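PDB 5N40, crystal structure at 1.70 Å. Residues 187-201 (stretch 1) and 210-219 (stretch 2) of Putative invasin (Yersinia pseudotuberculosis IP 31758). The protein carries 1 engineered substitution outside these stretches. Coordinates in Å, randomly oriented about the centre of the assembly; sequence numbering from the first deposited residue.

Stretch 1 (187-201) SVTDPNGIGVQTTLR
Stretch 2 (210-219) ENTNVTFNVI

Residues Gln197 to Arg201 and Glu210 to Asn217 run antiparallel as neighbouring strands, their axes 4.5 Å apart at closest approach and 151° between their directions. Over Gln197-Arg201 and Glu210-Phe216, phi lies between about -90 and -157° and psi between 115 and 154°. Gln197 pairs with Thr215, Thr198 with Val214, Thr199 with Asn213, Leu200 with Thr212 and Arg201 with Asn211. Thr198 and Leu200 form the hydrogen-bonded pairs: Thr198 N to Val214 O is 2.7 Å, Val214 N to Thr198 O 2.8 Å, Leu200 N to Thr212 O 2.9 Å and Thr212 N to Leu200 O 3.0 Å. The ladder loosens beyond Gln197, where Phe216 N reaches Val196 O in a weak hydrogen bond of 3.4 Å. The CA atoms of Gln197 and Thr215 lie 4.2 Å apart and those of Thr199 and Asn213 4.4 Å, against 5.3 Å for the CA atoms of Thr198 and Val214. CA-H groups point at carbonyls, as from Gln197 CA to Val214 O (3.4 Å).

One face of the sheet, bearing Gln197 and Arg201 (both chi1 t), Thr199, Asn211, Asn213 and Thr215 (chi1 m), is polar. Thr199 (chi1 -59°) donates from OG1 to Asn213 OD1 at 2.5 Å; the end of Asn213 (chi1 -70°, chi2 -31°) comes nearer to the other strand than its CB direction suggests. Asn211, with a similar rotamer, brings OD1 to 3.0 Å from Arg201 CB. Water 2 joins Gln197 NE2 (3.0 Å) to Thr215 OG1 (2.7 Å).

The face bearing Thr198 and Leu200 (both chi1 m), Thr212 (chi1 t) and Val214 is more apolar. Val214 (chi1 m) sets CG2 against Leu200 CD1 (4.1 Å) and, more loosely, Val188 CG1 (4.5 Å), both on the same side of the methyl; Thr198 CB is also 4.1 Å from Val214 CG2.

Phe216 (chi1 -68°, chi2 86°) is the largest bump, burying 113 Å² of the 886 Å² total. Its hollow is the extended Val188 and Thr189, whose strand lies at 48° to the second strand (axes 8.8 Å apart at closest approach), followed by Asp190, which opens a type I turn closed by Gly193 N to Asp190 O (3.0 Å). Asp190 CB lies over one face, 3.7 Å from the Phe216 ring centroid, a CH-pi contact. Val188 O meets the ring edge, 3.3 Å from Phe216 CZ, while Val188 CG1 (chi1 t) packs 4.0 Å from Phe216 CZ.

Asp190 (chi1 t) also holds water 1, which donates to Asp190 OD2 and Phe216 O, both at 2.8 Å, and accepts from Val196 N at 3.0 Å.

Val218 (chi1 72°) fills the next hollow, with CG1 3.5 Å from Ile194 O. Gly195, at phi/psi 103/56, leaves that room: an ideal CB would lie 2.8 Å from Val218 CG1 and jam against the preceding carbonyl.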

# COMPACT_ATOMS: atom_id res chain seq x y z
N SER A 187 -6.24 -4.23 -0.34
CA SER A 187 -6.94 -2.95 -0.27
C SER A 187 -6.07 -1.93 0.44
O SER A 187 -5.67 -2.15 1.60
CB SER A 187 -8.28 -3.12 0.45
OG SER A 187 -9.00 -1.90 0.44
N VAL A 188 -5.76 -0.83 -0.24
CA VAL A 188 -4.86 0.21 0.27
C VAL A 188 -5.68 1.45 0.61
O VAL A 188 -6.46 1.93 -0.22
CB VAL A 188 -3.77 0.55 -0.76
CG1 VAL A 188 -2.76 1.51 -0.14
CG2 VAL A 188 -3.09 -0.71 -1.26
N THR A 189 -5.45 1.99 1.81
CA THR A 189 -6.11 3.21 2.26
C THR A 189 -5.09 4.11 2.95
O THR A 189 -4.02 3.67 3.37
CB THR A 189 -7.26 2.92 3.23
OG1 THR A 189 -6.78 2.13 4.33
CG2 THR A 189 -8.41 2.20 2.53
N ASP A 190 -5.45 5.39 3.10
CA ASP A 190 -4.57 6.39 3.71
C ASP A 190 -5.40 7.29 4.62
O ASP A 190 -5.45 8.51 4.45
CB ASP A 190 -3.85 7.20 2.62
CG ASP A 190 -2.63 7.94 3.14
OD1 ASP A 190 -2.27 7.78 4.33
OD2 ASP A 190 -2.03 8.71 2.35
N PRO A 191 -6.05 6.70 5.63
CA PRO A 191 -6.97 7.49 6.47
C PRO A 191 -6.31 8.64 7.21
O PRO A 191 -6.99 9.62 7.54
CB PRO A 191 -7.55 6.45 7.44
CG PRO A 191 -6.56 5.34 7.45
CD PRO A 191 -5.98 5.29 6.07
N ASN A 192 -5.00 8.57 7.48
CA ASN A 192 -4.27 9.63 8.15
C ASN A 192 -3.35 10.38 7.20
O ASN A 192 -2.39 11.02 7.65
CB ASN A 192 -3.49 9.06 9.33
CG ASN A 192 -4.40 8.39 10.35
OD1 ASN A 192 -5.25 9.04 10.95
ND2 ASN A 192 -4.23 7.09 10.55
N GLY A 193 -3.61 10.32 5.90
CA GLY A 193 -2.78 11.02 4.95
C GLY A 193 -3.00 12.52 4.96
O GLY A 193 -4.04 13.02 5.39
N ILE A 194 -1.99 13.25 4.49
CA ILE A 194 -2.11 14.70 4.36
C ILE A 194 -2.01 15.16 2.90
O ILE A 194 -1.83 16.34 2.64
CB ILE A 194 -1.08 15.42 5.25
CG1 ILE A 194 0.37 15.15 4.81
CG2 ILE A 194 -1.29 15.00 6.71
CD1 ILE A 194 1.40 15.96 5.59
N GLY A 195 -2.15 14.23 1.95
CA GLY A 195 -2.16 14.58 0.54
C GLY A 195 -0.86 14.25 -0.17
O GLY A 195 -0.24 15.13 -0.79
N VAL A 196 -0.44 13.00 -0.09
CA VAL A 196 0.88 12.61 -0.56
C VAL A 196 0.78 11.43 -1.53
O VAL A 196 -0.18 10.66 -1.54
CB VAL A 196 1.83 12.26 0.61
CG1 VAL A 196 2.08 13.48 1.47
CG2 VAL A 196 1.26 11.14 1.46
N GLN A 197 1.82 11.32 -2.36
CA GLN A 197 2.05 10.18 -3.23
C GLN A 197 3.04 9.26 -2.54
O GLN A 197 4.17 9.67 -2.25
CB GLN A 197 2.59 10.63 -4.59
CG GLN A 197 2.96 9.52 -5.54
CD GLN A 197 3.87 9.99 -6.65
OE1 GLN A 197 5.10 9.84 -6.57
NE2 GLN A 197 3.29 10.54 -7.70
N THR A 198 2.61 8.03 -2.26
CA THR A 198 3.43 7.06 -1.54
C THR A 198 3.88 5.97 -2.51
O THR A 198 3.06 5.40 -3.24
CB THR A 198 2.65 6.44 -0.38
OG1 THR A 198 2.21 7.49 0.50
CG2 THR A 198 3.52 5.44 0.40
N THR A 199 5.17 5.69 -2.51
CA THR A 199 5.71 4.58 -3.30
C THR A 199 5.73 3.35 -2.41
O THR A 199 6.44 3.31 -1.40
CB THR A 199 7.10 4.90 -3.82
OG1 THR A 199 7.06 6.09 -4.63
CG2 THR A 199 7.63 3.74 -4.65
N LEU A 200 4.94 2.35 -2.78
CA LEU A 200 4.92 1.06 -2.09
C LEU A 200 5.75 0.06 -2.88
O LEU A 200 5.57 -0.08 -4.09
CB LEU A 200 3.49 0.54 -1.95
CG LEU A 200 2.62 1.29 -0.94
CD1 LEU A 200 1.19 0.78 -0.98
CD2 LEU A 200 3.19 1.14 0.48
N ARG A 201 6.63 -0.65 -2.19
CA ARG A 201 7.43 -1.70 -2.82
C ARG A 201 6.93 -3.07 -2.38
O ARG A 201 6.87 -3.37 -1.18
CB ARG A 201 8.91 -1.55 -2.47
CG ARG A 201 9.78 -2.58 -3.18
CD ARG A 201 11.22 -2.13 -3.18
NE ARG A 201 11.80 -2.19 -1.85
CZ ARG A 201 13.06 -1.86 -1.58
NH1 ARG A 201 13.84 -1.42 -2.55
NH2 ARG A 201 13.52 -1.94 -0.34
N GLU A 210 9.15 -4.96 -6.90
CA GLU A 210 8.62 -4.02 -7.87
C GLU A 210 7.87 -2.94 -7.11
O GLU A 210 7.31 -3.22 -6.04
CB GLU A 210 7.71 -4.71 -8.89
CG GLU A 210 7.18 -3.79 -9.98
CD GLU A 210 8.30 -3.08 -10.73
OE1 GLU A 210 8.77 -2.02 -10.25
OE2 GLU A 210 8.72 -3.61 -11.78
N ASN A 211 7.87 -1.72 -7.65
CA ASN A 211 7.29 -0.54 -7.01
C ASN A 211 6.02 -0.09 -7.73
O ASN A 211 5.87 -0.28 -8.94
CB ASN A 211 8.26 0.65 -7.01
CG ASN A 211 9.48 0.42 -6.17
OD1 ASN A 211 9.45 -0.33 -5.20
ND2 ASN A 211 10.58 1.08 -6.52
N THR A 212 5.14 0.57 -6.98
CA THR A 212 4.01 1.28 -7.57
C THR A 212 3.68 2.47 -6.68
O THR A 212 3.93 2.45 -5.47
CB THR A 212 2.78 0.38 -7.73
OG1 THR A 212 1.92 0.89 -8.75
CG2 THR A 212 2.00 0.25 -6.42
N ASN A 213 3.11 3.51 -7.28
CA ASN A 213 2.75 4.72 -6.56
C ASN A 213 1.26 4.74 -6.28
O ASN A 213 0.45 4.37 -7.14
CB ASN A 213 3.14 5.97 -7.35
CG ASN A 213 4.63 6.18 -7.41
OD1 ASN A 213 5.36 5.82 -6.48
ND2 ASN A 213 5.10 6.78 -8.49
N VAL A 214 0.90 5.16 -5.07
CA VAL A 214 -0.49 5.41 -4.71
C VAL A 214 -0.58 6.81 -4.13
O VAL A 214 0.27 7.24 -3.35
CB VAL A 214 -1.02 4.35 -3.71
CG1 VAL A 214 -1.07 2.97 -4.38
CG2 VAL A 214 -0.16 4.33 -2.44
N THR A 215 -1.62 7.53 -4.54
CA THR A 215 -1.83 8.91 -4.12
C THR A 215 -3.24 9.01 -3.54
O THR A 215 -4.19 8.53 -4.15
CB THR A 215 -1.66 9.87 -5.29
OG1 THR A 215 -0.32 9.76 -5.80
CG2 THR A 215 -1.92 11.32 -4.88
N PHE A 216 -3.35 9.60 -2.36
CA PHE A 216 -4.64 9.82 -1.71
C PHE A 216 -4.80 11.31 -1.47
O PHE A 216 -4.05 11.91 -0.70
CB PHE A 216 -4.75 9.03 -0.40
CG PHE A 216 -4.80 7.53 -0.60
CD1 PHE A 216 -3.63 6.78 -0.71
CD2 PHE A 216 -6.01 6.88 -0.70
CE1 PHE A 216 -3.70 5.40 -0.89
CE2 PHE A 216 -6.08 5.52 -0.89
CZ PHE A 216 -4.92 4.77 -0.98
N ASN A 217 -5.79 11.90 -2.14
CA ASN A 217 -6.01 13.33 -2.08
C ASN A 217 -6.55 13.76 -0.73
O ASN A 217 -7.41 13.10 -0.15
CB ASN A 217 -7.00 13.76 -3.16
CG ASN A 217 -6.53 13.45 -4.54
OD1 ASN A 217 -5.36 13.65 -4.87
ND2 ASN A 217 -7.44 12.99 -5.40
N VAL A 218 -6.05 14.89 -0.24
CA VAL A 218 -6.55 15.53 0.97
C VAL A 218 -7.57 16.60 0.58
O VAL A 218 -7.40 17.29 -0.43
CB VAL A 218 -5.38 16.12 1.79
CG1 VAL A 218 -4.80 17.36 1.10
CG2 VAL A 218 -5.83 16.42 3.21
N ILE A 219 -8.62 16.75 1.39
CA ILE A 219 -9.72 17.62 0.96
C ILE A 219 -9.29 19.08 0.98
O ILE A 219 -9.83 19.90 0.23
CB ILE A 219 -10.96 17.35 1.84
CG1 ILE A 219 -12.21 18.02 1.25
CG2 ILE A 219 -10.73 17.82 3.27
CD1 ILE A 219 -12.68 17.43 -0.08
O HOH W 1 -2.42 11.37 1.46
O HOH W 2 0.39 11.00 -8.05